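Local coordinates for protein phosphoribosylaminoimidazole carboxylase, ATPase subunit (Thermotoga maritima, PDB 3AX6) that probably catalyses the ATP-dependent carboxylation of 5-aminoimidazole ribonucleotide by bicarbonate, a step of de novo purine biosynthesis, and binds ADP, at residues T17-K21 with A38-D43; F50-I56 with H72-L78; A183-E189 with A284-L290; I211-R215 with V354-L358. One frame throughout, in Å; residues are numbered along the deposited sequence.

Contact 1: residues T17-K21 with A38-D43; sequences TLEAK and AGQVAD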
loop_
_atom_site.group_PDB
_atom_site.type_symbol
_atom_site.label_atom_id
_atom_site.label_comp_id
_atom_site.label_asym_id
_atom_site.label_seq_id
_atom_site.Cartn_x
_atom_site.Cartn_y
_atom_site.Cartn_z
ATOM N N THR A 17 8.709 -5.685 -4.878
ATOM C CA THR A 17 9.825 -4.866 -4.426
ATOM C C THR A 17 9.404 -3.927 -3.290
ATOM O O THR A 17 10.011 -3.953 -2.211
ATOM C CB THR A 17 10.413 -4.019 -5.596
ATOM O OG1 THR A 17 11.017 -4.884 -6.569
ATOM C CG2 THR A 17 11.456 -3.043 -5.076
ATOM N N LEU A 18 8.370 -3.114 -3.519
ATOM C CA LEU A 18 7.916 -2.175 -2.490
ATOM C C LEU A 18 7.584 -2.887 -1.184
ATOM O O LEU A 18 8.061 -2.495 -0.126
ATOM C CB LEU A 18 6.694 -1.372 -2.956
ATOM C CG LEU A 18 6.853 -0.192 -3.925
ATOM C CD1 LEU A 18 7.962 0.754 -3.461
ATOM C CD2 LEU A 18 7.174 -0.714 -5.290
ATOM N N GLU A 19 6.779 -3.940 -1.252
ATOM C CA GLU A 19 6.408 -4.669 -0.042
ATOM C C GLU A 19 7.614 -5.262 0.651
ATOM O O GLU A 19 7.646 -5.357 1.874
ATOM C CB GLU A 19 5.405 -5.781 -0.362
ATOM C CG GLU A 19 3.988 -5.290 -0.581
ATOM C CD GLU A 19 3.457 -4.502 0.611
ATOM O OE1 GLU A 19 3.594 -4.984 1.761
ATOM O OE2 GLU A 19 2.899 -3.399 0.399
ATOM N N ALA A 20 8.610 -5.663 -0.130
ATOM C CA ALA A 20 9.812 -6.255 0.433
ATOM C C ALA A 20 10.600 -5.199 1.204
ATOM O O ALA A 20 11.014 -5.423 2.340
ATOM C CB ALA A 20 10.667 -6.857 -0.682
ATOM N N LYS A 21 10.803 -4.040 0.589
ATOM C CA LYS A 21 11.534 -2.973 1.257
ATOM C C LYS A 21 10.760 -2.516 2.485
ATOM O O LYS A 21 11.354 -2.112 3.482
ATOM C CB LYS A 21 11.768 -1.810 0.298
ATOM C CG LYS A 21 12.632 -2.217 -0.891
ATOM C CD LYS A 21 12.972 -1.044 -1.804
ATOM C CE LYS A 21 13.799 0.013 -1.073
ATOM N NZ LYS A 21 15.018 -0.562 -0.459
ATOM N N ALA A 38 10.324 -1.910 -11.589
ATOM C CA ALA A 38 10.773 -2.444 -10.310
ATOM C C ALA A 38 12.141 -1.920 -9.921
ATOM O O ALA A 38 12.369 -1.563 -8.767
ATOM C CB ALA A 38 10.793 -3.965 -10.358
ATOM N N GLY A 39 13.054 -1.881 -10.886
ATOM C CA GLY A 39 14.392 -1.391 -10.612
ATOM C C GLY A 39 14.405 0.037 -10.091
ATOM O O GLY A 39 15.240 0.397 -9.260
ATOM N N GLN A 40 13.478 0.855 -10.575
ATOM C CA GLN A 40 13.398 2.244 -10.142
ATOM C C GLN A 40 13.143 2.429 -8.639
ATOM O O GLN A 40 13.591 3.415 -8.050
ATOM C CB GLN A 40 12.311 2.967 -10.924
ATOM C CG GLN A 40 12.660 3.217 -12.369
ATOM C CD GLN A 40 11.610 4.049 -13.066
ATOM O OE1 GLN A 40 10.461 3.626 -13.209
ATOM N NE2 GLN A 40 11.994 5.243 -13.498
ATOM N N VAL A 41 12.427 1.490 -8.026
ATOM C CA VAL A 41 12.124 1.587 -6.603
ATOM C C VAL A 41 12.885 0.563 -5.758
ATOM O O VAL A 41 12.675 0.455 -4.544
ATOM C CB VAL A 41 10.602 1.453 -6.354
ATOM C CG1 VAL A 41 9.875 2.580 -7.077
ATOM C CG2 VAL A 41 10.092 0.095 -6.836
ATOM N N ALA A 42 13.777 -0.179 -6.408
ATOM C CA ALA A 42 14.594 -1.172 -5.726
ATOM C C ALA A 42 15.878 -0.479 -5.280
ATOM O O ALA A 42 16.026 0.733 -5.456
ATOM C CB ALA A 42 14.916 -2.333 -6.670
ATOM N N ASP A 43 16.802 -1.237 -4.703
ATOM C CA ASP A 43 18.069 -0.672 -4.246
ATOM C C ASP A 43 19.097 -0.708 -5.378
ATOM O O ASP A 43 19.925 0.186 -5.510
ATOM C CB ASP A 43 18.585 -1.463 -3.044
ATOM C CG ASP A 43 17.685 -1.334 -1.836
ATOM O OD1 ASP A 43 17.883 -0.382 -1.048
ATOM O OD2 ASP A 43 16.771 -2.176 -1.685
#
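K21 and D43 form the ionic part of this contact, a salt bridge between helix 11-22 and the turn that follows helix 37-41. The two side chains approach from opposite directions. NZ of K21 lies 2.7 Å from OD2 of D43, on the syn side but tilted 30° out of the carboxylate plane, and a second bond, from NZ of K21 to OD1 of D43 at 2.9 Å, is weak. The lysine chain is nearly straight at chi2 (-175°) and then bends at chi3 and chi4, which carries it past the backbone of V41, with CD of K21 3.1 Å from O of V41. Lysine suits the place because a long flexible chain can pass the V41 carbonyl before its ammonium reaches the acid. A methionine in its place would probably leave the carboxylate of D43 without its counter-charge. That carboxylate has a second partner, since OD2 also accepts from the backbone N of V27.

Apolar packing fills the rest. CD2 of L18 presses on CG2 of V41 at 3.4 Å, tighter than usual, and the two side chains cross at about a right angle. T17 splits its roles: its methyl CG2, anti to the backbone N, rests 3.7 Å from CA of A42, while OG1 bonds to O of G13 in the same helix. Small A38 and A42 allow the close approach.

The pair packs in a Rossmann-like parallel domain: T17 and K21 touch strand 26-31 at V27, and V41 meets V41 of the second subunit.

Contact 2: residues F50-I56 with H72-L78; sequences FFDSERI and HIDVQTL
The ring of F51 lies across the chain at I73 and D74: N of D74 sits over one face, 3.6 Å above the ring plane and offset toward the rim. CZ of F51 comes within 3.6 Å of C of I73, an oblique approach. A broad flat side chain suits this exposed place, because it covers backbone. F50 behaves differently. The base of its side chain makes the closest approach, CB of F50 lying 3.5 Å from O of H72, and the ring continues into the domain toward I7, L30 and P32. The side chain of H72 is about 9 Å from the bound ADP.

One backbone hydrogen bond joins the loops. N of D74 donates to O of F50 at 2.7 Å, arriving nearly in line with the carbonyl (C=O...donor angle 174°). A water donates to both O of F51 and OD2 of D74, adding a second link.

D74 is also an N-cap: OD1 takes the hydrogen of T77 N, met from above the carboxylate plane, and CG is anti to the backbone N (chi1 -172°), which swings the carboxylate back over the first helical turn. D52 caps the other helix alike through R55 N. Both aspartates use their short acidic arm to close off bare amides. Deeper in, CD1 of I56 packs on CD2 of L78 at 3.6 Å.

The contact thus joins the starts of helices 53-61 and 75-83, beside strands 3-7 and 26-31; I73 and L78 pack on helix 92-99.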
loop_
_atom_site.group_PDB
_atom_site.type_symbol
_atom_site.label_atom_id
_atom_site.label_comp_id
_atom_site.label_asym_id
_atom_site.label_seq_id
_atom_site.Cartn_x
_atom_site.Cartn_y
_atom_site.Cartn_z
ATOM N N PHE A 50 16.579 -12.482 -19.115
ATOM C CA PHE A 50 16.135 -13.610 -18.313
ATOM C C PHE A 50 16.775 -14.931 -18.708
ATOM O O PHE A 50 16.417 -15.983 -18.184
ATOM C CB PHE A 50 14.611 -13.709 -18.395
ATOM C CG PHE A 50 13.909 -12.425 -18.039
ATOM C CD1 PHE A 50 12.963 -11.873 -18.894
ATOM C CD2 PHE A 50 14.212 -11.755 -16.855
ATOM C CE1 PHE A 50 12.333 -10.673 -18.573
ATOM C CE2 PHE A 50 13.587 -10.556 -16.525
ATOM C CZ PHE A 50 12.649 -10.015 -17.382
ATOM N N PHE A 51 17.720 -14.878 -19.636
ATOM C CA PHE A 51 18.408 -16.087 -20.068
ATOM C C PHE A 51 19.907 -15.857 -20.083
ATOM O O PHE A 51 20.657 -16.614 -20.696
ATOM C CB PHE A 51 17.889 -16.538 -21.434
ATOM C CG PHE A 51 16.579 -17.260 -21.354
ATOM C CD1 PHE A 51 16.535 -18.602 -20.997
ATOM C CD2 PHE A 51 15.381 -16.577 -21.536
ATOM C CE1 PHE A 51 15.317 -19.256 -20.812
ATOM C CE2 PHE A 51 14.153 -17.219 -21.354
ATOM C CZ PHE A 51 14.122 -18.562 -20.989
ATOM N N ASP A 52 20.333 -14.799 -19.393
ATOM C CA ASP A 52 21.745 -14.473 -19.285
ATOM C C ASP A 52 22.298 -15.244 -18.090
ATOM O O ASP A 52 22.469 -14.702 -16.998
ATOM C CB ASP A 52 21.952 -12.976 -19.070
ATOM C CG ASP A 52 23.420 -12.594 -19.028
ATOM O OD1 ASP A 52 24.212 -13.328 -18.403
ATOM O OD2 ASP A 52 23.786 -11.555 -19.611
ATOM N N SER A 53 22.557 -16.522 -18.326
ATOM C CA SER A 53 23.082 -17.436 -17.327
ATOM C C SER A 53 23.967 -16.781 -16.261
ATOM O O SER A 53 23.590 -16.677 -15.094
ATOM C CB SER A 53 23.857 -18.544 -18.041
ATOM O OG SER A 53 24.437 -19.447 -17.123
ATOM N N GLU A 54 25.144 -16.332 -16.668
ATOM C CA GLU A 54 26.078 -15.724 -15.733
ATOM C C GLU A 54 25.547 -14.514 -14.965
ATOM O O GLU A 54 26.041 -14.207 -13.881
ATOM C CB GLU A 54 27.367 -15.360 -16.470
ATOM C CG GLU A 54 27.959 -16.542 -17.219
ATOM C CD GLU A 54 29.264 -16.212 -17.917
ATOM O OE1 GLU A 54 29.305 -15.213 -18.674
ATOM O OE2 GLU A 54 30.244 -16.962 -17.713
ATOM N N ARG A 55 24.544 -13.830 -15.500
ATOM C CA ARG A 55 24.014 -12.659 -14.804
ATOM C C ARG A 55 23.009 -13.018 -13.704
ATOM O O ARG A 55 23.027 -12.419 -12.631
ATOM C CB ARG A 55 23.372 -11.689 -15.798
ATOM C CG ARG A 55 23.802 -10.237 -15.617
ATOM C CD ARG A 55 25.210 -9.993 -16.141
ATOM N NE ARG A 55 26.218 -10.716 -15.375
ATOM C CZ ARG A 55 27.468 -10.912 -15.784
ATOM N NH1 ARG A 55 27.866 -10.441 -16.958
ATOM N NH2 ARG A 55 28.321 -11.586 -15.022
ATOM N N ILE A 56 22.134 -13.989 -13.963
ATOM C CA ILE A 56 21.155 -14.384 -12.952
ATOM C C ILE A 56 21.939 -15.088 -11.845
ATOM O O ILE A 56 21.513 -15.145 -10.690
ATOM C CB ILE A 56 20.052 -15.339 -13.531
ATOM C CG1 ILE A 56 20.574 -16.766 -13.643
ATOM C CG2 ILE A 56 19.597 -14.863 -14.902
ATOM C CD1 ILE A 56 20.401 -17.565 -12.375
ATOM N N HIS A 72 9.014 -17.199 -17.905
ATOM C CA HIS A 72 9.974 -17.300 -18.997
ATOM C C HIS A 72 11.347 -16.857 -18.533
ATOM O O HIS A 72 11.795 -15.756 -18.855
ATOM C CB HIS A 72 9.537 -16.430 -20.177
ATOM C CG HIS A 72 8.144 -16.708 -20.648
ATOM N ND1 HIS A 72 7.038 -16.532 -19.844
ATOM C CD2 HIS A 72 7.677 -17.159 -21.837
ATOM C CE1 HIS A 72 5.950 -16.862 -20.518
ATOM N NE2 HIS A 72 6.311 -17.246 -21.730
ATOM N N ILE A 73 12.017 -17.716 -17.774
ATOM C CA ILE A 73 13.348 -17.399 -17.272
ATOM C C ILE A 73 14.233 -18.627 -17.386
ATOM O O ILE A 73 13.745 -19.739 -17.583
ATOM C CB ILE A 73 13.301 -16.952 -15.797
ATOM C CG1 ILE A 73 12.771 -18.086 -14.916
ATOM C CG2 ILE A 73 12.423 -15.740 -15.661
ATOM C CD1 ILE A 73 12.597 -17.693 -13.460
ATOM N N ASP A 74 15.537 -18.421 -17.269
ATOM C CA ASP A 74 16.483 -19.522 -17.353
ATOM C C ASP A 74 16.264 -20.430 -16.148
ATOM O O ASP A 74 16.969 -20.333 -15.141
ATOM C CB ASP A 74 17.908 -18.979 -17.346
ATOM C CG ASP A 74 18.932 -20.041 -17.635
ATOM O OD1 ASP A 74 18.558 -21.232 -17.700
ATOM O OD2 ASP A 74 20.115 -19.684 -17.786
ATOM N N VAL A 75 15.280 -21.313 -16.252
ATOM C CA VAL A 75 14.961 -22.214 -15.160
ATOM C C VAL A 75 16.068 -23.230 -14.880
ATOM O O VAL A 75 16.303 -23.593 -13.728
ATOM C CB VAL A 75 13.618 -22.955 -15.433
ATOM C CG1 VAL A 75 13.669 -23.657 -16.777
ATOM C CG2 VAL A 75 13.336 -23.963 -14.322
ATOM N N GLN A 76 16.756 -23.678 -15.926
ATOM C CA GLN A 76 17.815 -24.668 -15.758
ATOM C C GLN A 76 19.015 -24.155 -14.963
ATOM O O GLN A 76 19.580 -24.892 -14.151
ATOM C CB GLN A 76 18.271 -25.206 -17.118
ATOM C CG GLN A 76 17.219 -26.060 -17.841
ATOM C CD GLN A 76 16.776 -27.286 -17.044
ATOM O OE1 GLN A 76 17.587 -28.146 -16.687
ATOM N NE2 GLN A 76 15.478 -27.373 -16.771
ATOM N N THR A 77 19.411 -22.905 -15.179
ATOM C CA THR A 77 20.537 -22.371 -14.425
ATOM C C THR A 77 20.102 -22.226 -12.967
ATOM O O THR A 77 20.902 -22.413 -12.050
ATOM C CB THR A 77 21.011 -20.996 -14.966
ATOM O OG1 THR A 77 22.138 -20.546 -14.205
ATOM C CG2 THR A 77 19.922 -19.963 -14.837
ATOM N N LEU A 78 18.828 -21.908 -12.752
ATOM C CA LEU A 78 18.327 -21.756 -11.393
ATOM C C LEU A 78 18.337 -23.094 -10.679
ATOM O O LEU A 78 18.638 -23.165 -9.489
ATOM C CB LEU A 78 16.916 -21.170 -11.395
ATOM C CG LEU A 78 16.869 -19.672 -11.698
ATOM C CD1 LEU A 78 15.428 -19.218 -11.879
ATOM C CD2 LEU A 78 17.553 -18.901 -10.568
HETATM O O HOH W 1 20.572 -19.574 -20.925
#

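Contact 3: residues A183-E189 with A284-L290; sequences ARNEKGE and AIMNLPL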
loop_
_atom_site.group_PDB
_atom_site.type_symbol
_atom_site.label_atom_id
_atom_site.label_comp_id
_atom_site.label_asym_id
_atom_site.label_seq_id
_atom_site.Cartn_x
_atom_site.Cartn_y
_atom_site.Cartn_z
ATOM N N ALA A 183 -0.566 -19.282 -0.102
ATOM C CA ALA A 183 0.855 -19.146 0.171
ATOM C C ALA A 183 1.307 -20.228 1.131
ATOM O O ALA A 183 0.529 -20.696 1.972
ATOM C CB ALA A 183 1.141 -17.777 0.761
ATOM N N ARG A 184 2.568 -20.622 1.006
ATOM C CA ARG A 184 3.127 -21.648 1.866
ATOM C C ARG A 184 4.591 -21.354 2.182
ATOM O O ARG A 184 5.343 -20.891 1.318
ATOM C CB ARG A 184 2.993 -23.025 1.194
ATOM C CG ARG A 184 3.545 -24.190 2.005
ATOM C CD ARG A 184 3.257 -25.525 1.312
ATOM N NE ARG A 184 3.796 -26.688 2.028
ATOM C CZ ARG A 184 5.093 -26.983 2.124
ATOM N NH1 ARG A 184 6.009 -26.205 1.553
ATOM N NH2 ARG A 184 5.475 -28.069 2.780
ATOM N N ASN A 185 4.956 -21.633 3.433
ATOM C CA ASN A 185 6.303 -21.478 4.002
ATOM C C ASN A 185 7.095 -22.742 3.762
ATOM O O ASN A 185 6.535 -23.766 3.388
ATOM C CB ASN A 185 6.229 -21.342 5.522
ATOM C CG ASN A 185 6.208 -19.933 5.970
ATOM O OD1 ASN A 185 6.078 -19.655 7.162
ATOM N ND2 ASN A 185 6.342 -19.012 5.021
ATOM N N GLU A 186 8.395 -22.681 4.023
ATOM C CA GLU A 186 9.216 -23.868 3.892
ATOM C C GLU A 186 8.924 -24.699 5.147
ATOM O O GLU A 186 9.050 -25.921 5.138
ATOM C CB GLU A 186 10.699 -23.510 3.811
ATOM C CG GLU A 186 11.567 -24.679 3.380
ATOM C CD GLU A 186 12.880 -24.238 2.765
ATOM O OE1 GLU A 186 13.616 -25.099 2.240
ATOM O OE2 GLU A 186 13.180 -23.026 2.802
ATOM N N LYS A 187 8.511 -24.018 6.216
ATOM C CA LYS A 187 8.161 -24.668 7.480
ATOM C C LYS A 187 6.880 -25.477 7.307
ATOM O O LYS A 187 6.562 -26.345 8.120
ATOM C CB LYS A 187 7.934 -23.624 8.583
ATOM C CG LYS A 187 9.189 -23.116 9.280
ATOM C CD LYS A 187 8.846 -21.999 10.264
ATOM C CE LYS A 187 9.961 -21.764 11.271
ATOM N NZ LYS A 187 11.272 -21.501 10.620
ATOM N N GLY A 188 6.129 -25.172 6.254
ATOM C CA GLY A 188 4.896 -25.893 6.003
ATOM C C GLY A 188 3.627 -25.132 6.344
ATOM O O GLY A 188 2.527 -25.631 6.109
ATOM N N GLU A 189 3.755 -23.936 6.906
ATOM C CA GLU A 189 2.564 -23.163 7.232
ATOM C C GLU A 189 1.862 -22.747 5.937
ATOM O O GLU A 189 2.521 -22.324 4.987
ATOM C CB GLU A 189 2.928 -21.919 8.056
ATOM C CG GLU A 189 1.805 -20.892 8.092
ATOM C CD GLU A 189 1.990 -19.800 9.135
ATOM O OE1 GLU A 189 3.121 -19.296 9.292
ATOM O OE2 GLU A 189 0.986 -19.434 9.785
ATOM N N ALA A 284 6.372 -15.654 2.831
ATOM C CA ALA A 284 6.578 -17.051 2.500
ATOM C C ALA A 284 7.986 -17.393 2.022
ATOM O O ALA A 284 8.568 -18.386 2.464
ATOM C CB ALA A 284 5.548 -17.503 1.471
ATOM N N ILE A 285 8.550 -16.587 1.130
ATOM C CA ILE A 285 9.885 -16.914 0.644
ATOM C C ILE A 285 10.968 -16.650 1.689
ATOM O O ILE A 285 12.086 -17.160 1.571
ATOM C CB ILE A 285 10.229 -16.160 -0.656
ATOM C CG1 ILE A 285 10.440 -14.672 -0.373
ATOM C CG2 ILE A 285 9.120 -16.372 -1.673
ATOM C CD1 ILE A 285 10.887 -13.883 -1.598
HETATM N N MSE A 286 10.641 -15.858 2.708
HETATM C CA MSE A 286 11.598 -15.574 3.777
HETATM C C MSE A 286 11.332 -16.498 4.971
HETATM O O MSE A 286 11.895 -16.315 6.046
HETATM C CB MSE A 286 11.502 -14.110 4.233
HETATM C CG MSE A 286 11.849 -13.076 3.171
HETATM SE SE MSE A 286 13.501 -13.456 2.252
HETATM C CE MSE A 286 14.702 -13.332 3.735
ATOM N N ASN A 287 10.462 -17.484 4.766
ATOM C CA ASN A 287 10.105 -18.450 5.801
ATOM C C ASN A 287 9.752 -17.775 7.124
ATOM O O ASN A 287 10.237 -18.162 8.187
ATOM C CB ASN A 287 11.245 -19.455 6.002
ATOM C CG ASN A 287 10.746 -20.827 6.449
ATOM O OD1 ASN A 287 9.627 -21.224 6.139
ATOM N ND2 ASN A 287 11.587 -21.558 7.165
ATOM N N LEU A 288 8.910 -16.751 7.033
ATOM C CA LEU A 288 8.433 -15.998 8.185
ATOM C C LEU A 288 6.965 -16.370 8.384
ATOM O O LEU A 288 6.333 -16.920 7.477
ATOM C CB LEU A 288 8.530 -14.499 7.908
ATOM C CG LEU A 288 9.920 -13.902 7.718
ATOM C CD1 LEU A 288 9.820 -12.532 7.085
ATOM C CD2 LEU A 288 10.603 -13.826 9.070
ATOM N N PRO A 289 6.409 -16.097 9.580
ATOM C CA PRO A 289 5.002 -16.421 9.830
ATOM C C PRO A 289 4.119 -15.706 8.805
ATOM O O PRO A 289 4.302 -14.515 8.525
ATOM C CB PRO A 289 4.783 -15.912 11.252
ATOM C CG PRO A 289 6.110 -16.177 11.894
ATOM C CD PRO A 289 7.095 -15.726 10.834
ATOM N N LEU A 290 3.179 -16.443 8.232
ATOM C CA LEU A 290 2.282 -15.887 7.220
ATOM C C LEU A 290 1.228 -14.960 7.823
ATOM O O LEU A 290 0.832 -15.124 8.974
ATOM C CB LEU A 290 1.614 -17.031 6.449
ATOM C CG LEU A 290 2.341 -17.583 5.215
ATOM C CD1 LEU A 290 3.837 -17.477 5.386
ATOM C CD2 LEU A 290 1.910 -19.024 4.960
HETATM O O HOH W 2 10.135 -20.465 3.344
HETATM O O HOH W 3 12.551 -18.534 9.769
HETATM O O HOH W 4 1.256 -17.307 11.166
#
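OD1 of N287 is gripped by two backbone amides of the opposite turn, N of E186 at 2.8 Å and N of K187 at 3.0 Å. The K187 amide lies in the carbonyl plane, on a lone pair; that of E186 comes from above, 42° out of the plane. N287 is the C-prime residue of the Schellman motif that ends helix 277-285, closed by N287 N to A284 O and L288 N to R283 O. Asparagine fits twice over, since it readily adopts positive phi and its amide reaches across to the turn. Without that amide, as with an alanine here, the N-H groups of E186 and K187 would probably lose their shared acceptor, and the turn would be less firmly tied to the helix end.

That turn joins strands 174-184 and 190-198 as a beta-hairpin, closed by N185 N to E189 O, and G188 takes backbone angles that suit a residue without a side chain. A water also bridges the two sides, accepting from N of E186 and donating to O of A284.

Methyl groups rest on the strand's carbonyls: CB of A284 lies 3.4 Å from O of R184, and CD2 of L290 is 3.7 Å from O of A183. K187 and P289 touch E320 of the second subunit, and E186 forms a salt bridge with K87. At the far edge L290 N donates an almost straight bond to OE1 of E189, at 3.0 Å and 170°, met from above the carboxylate plane.

Contact 4: residues I211-R215 with V354-L358; sequences IAPAR and VERAL
R215 reaches E355 by an unusual path, its chain bent at chi2 (122°) and chi3 (99°), both well away from staggered values; E355 is bent at chi2, and the two side chains cross at about a right angle. They join the end of strand 209-212, in the large antiparallel sheet that the ATP-grasp domain shares with the C-terminal domain, to helix 354-364 of the C-terminal domain.

The guanidinium grips side-on, through NE and NH2, and both go to one oxygen: OE1 of E355 lies 3.1 Å from NE and 3.0 Å from NH2 of R215. NH2 meets the syn lone pair of OE1, whereas NE comes from above the carboxylate plane, as expected with the two groups 46° apart. A further bond from NH2 to OE2 is weak. NH1 turns elsewhere, to a salt bridge with E197, so arginine suits the place by serving two acids at once.

Beside the charges is an apolar layer. CG2 of I211 presses on CG2 of V354 at 3.5 Å, tighter than usual; both methyls are branches of beta-branched residues, which keep short, stiff surfaces against one another. CD1 of I211 also reaches CD2 of L358 at 4.2 Å. After the strand, the peptide before P213 is cis. L358 also packs on V300 of strand 299-305. The leucine also lids the arginine: CD2 of L358 sits over one face of the guanidinium, 3.3 Å from NH2 of R215.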
loop_
_atom_site.group_PDB
_atom_site.type_symbol
_atom_site.label_atom_id
_atom_site.label_comp_id
_atom_site.label_asym_id
_atom_site.label_seq_id
_atom_site.Cartn_x
_atom_site.Cartn_y
_atom_site.Cartn_z
ATOM N N ILE A 211 -14.191 -10.926 -9.067
ATOM C CA ILE A 211 -15.210 -10.679 -8.056
ATOM C C ILE A 211 -14.812 -11.407 -6.781
ATOM O O ILE A 211 -14.649 -12.624 -6.778
ATOM C CB ILE A 211 -16.600 -11.200 -8.491
ATOM C CG1 ILE A 211 -17.068 -10.487 -9.765
ATOM C CG2 ILE A 211 -17.602 -10.970 -7.369
ATOM C CD1 ILE A 211 -18.324 -11.087 -10.385
ATOM N N ALA A 212 -14.659 -10.659 -5.697
ATOM C CA ALA A 212 -14.269 -11.239 -4.417
ATOM C C ALA A 212 -15.301 -10.916 -3.347
ATOM O O ALA A 212 -15.580 -9.747 -3.088
ATOM C CB ALA A 212 -12.899 -10.695 -3.995
ATOM N N PRO A 213 -15.894 -11.945 -2.719
ATOM C CA PRO A 213 -15.648 -13.368 -2.970
ATOM C C PRO A 213 -16.551 -13.883 -4.091
ATOM O O PRO A 213 -17.581 -13.280 -4.397
ATOM C CB PRO A 213 -15.972 -14.012 -1.626
ATOM C CG PRO A 213 -17.104 -13.161 -1.133
ATOM C CD PRO A 213 -16.626 -11.758 -1.452
ATOM N N ALA A 214 -16.157 -14.993 -4.703
ATOM C CA ALA A 214 -16.936 -15.570 -5.792
ATOM C C ALA A 214 -18.380 -15.764 -5.348
ATOM O O ALA A 214 -18.645 -16.100 -4.193
ATOM C CB ALA A 214 -16.332 -16.900 -6.220
ATOM N N ARG A 215 -19.316 -15.536 -6.262
ATOM C CA ARG A 215 -20.722 -15.703 -5.935
ATOM C C ARG A 215 -21.100 -17.152 -6.202
ATOM O O ARG A 215 -21.715 -17.475 -7.220
ATOM C CB ARG A 215 -21.577 -14.762 -6.774
ATOM C CG ARG A 215 -21.098 -13.333 -6.698
ATOM C CD ARG A 215 -20.775 -12.840 -8.073
ATOM N NE ARG A 215 -21.865 -12.045 -8.600
ATOM C CZ ARG A 215 -22.144 -11.929 -9.890
ATOM N NH1 ARG A 215 -21.412 -12.568 -10.796
ATOM N NH2 ARG A 215 -23.152 -11.159 -10.268
ATOM N N VAL A 354 -21.452 -7.125 -2.549
ATOM C CA VAL A 354 -20.742 -7.514 -3.761
ATOM C C VAL A 354 -21.467 -7.154 -5.054
ATOM O O VAL A 354 -20.828 -6.824 -6.051
ATOM C CB VAL A 354 -20.408 -9.034 -3.752
ATOM C CG1 VAL A 354 -21.678 -9.865 -3.853
ATOM C CG2 VAL A 354 -19.451 -9.362 -4.878
ATOM N N GLU A 355 -22.794 -7.206 -5.053
ATOM C CA GLU A 355 -23.533 -6.863 -6.260
ATOM C C GLU A 355 -23.471 -5.357 -6.547
ATOM O O GLU A 355 -23.523 -4.937 -7.701
ATOM C CB GLU A 355 -24.979 -7.346 -6.154
ATOM C CG GLU A 355 -25.098 -8.869 -6.180
ATOM C CD GLU A 355 -24.621 -9.481 -7.491
ATOM O OE1 GLU A 355 -24.413 -10.710 -7.537
ATOM O OE2 GLU A 355 -24.465 -8.737 -8.482
ATOM N N ARG A 356 -23.359 -4.544 -5.504
ATOM C CA ARG A 356 -23.248 -3.104 -5.703
ATOM C C ARG A 356 -21.826 -2.827 -6.160
ATOM O O ARG A 356 -21.574 -1.908 -6.934
ATOM C CB ARG A 356 -23.503 -2.334 -4.409
ATOM C CG ARG A 356 -24.955 -2.160 -4.040
ATOM C CD ARG A 356 -25.149 -0.793 -3.402
ATOM N NE ARG A 356 -24.169 -0.536 -2.346
ATOM C CZ ARG A 356 -23.964 0.656 -1.789
ATOM N NH1 ARG A 356 -24.671 1.705 -2.187
ATOM N NH2 ARG A 356 -23.052 0.801 -0.833
ATOM N N ALA A 357 -20.885 -3.620 -5.663
ATOM C CA ALA A 357 -19.500 -3.439 -6.059
ATOM C C ALA A 357 -19.409 -3.698 -7.559
ATOM O O ALA A 357 -18.847 -2.895 -8.302
ATOM C CB ALA A 357 -18.596 -4.399 -5.295
ATOM N N LEU A 358 -19.983 -4.815 -8.001
ATOM C CA LEU A 358 -19.966 -5.180 -9.412
ATOM C C LEU A 358 -20.688 -4.143 -10.267
ATOM O O LEU A 358 -20.243 -3.810 -11.368
ATOM C CB LEU A 358 -20.615 -6.550 -9.615
ATOM C CG LEU A 358 -20.768 -7.033 -11.061
ATOM C CD1 LEU A 358 -19.398 -7.175 -11.709
ATOM C CD2 LEU A 358 -21.519 -8.372 -11.072
#

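In the fold
From the N terminus, contact 1 closes a short loop that runs from helix 11-22 through strand 26-31 to helix 37-41, and contact 2 a second one that passes through strand 65-68; both lie in the pre-ATP-grasp domain and follow one another in series, their nearest atoms about 9 Å apart. Contacts 3 and 4 span far longer stretches of chain, 94 and 138 residues, and cross, since 211-215 falls inside the loop of contact 3 and 354-358 beyond it. Both reach the large antiparallel sheet: contact 3 ties its hairpin to the end of helix 277-285, contact 4 its strand 209-212 to a C-terminal helix. Contacts 1 and 3 also touch the second subunit.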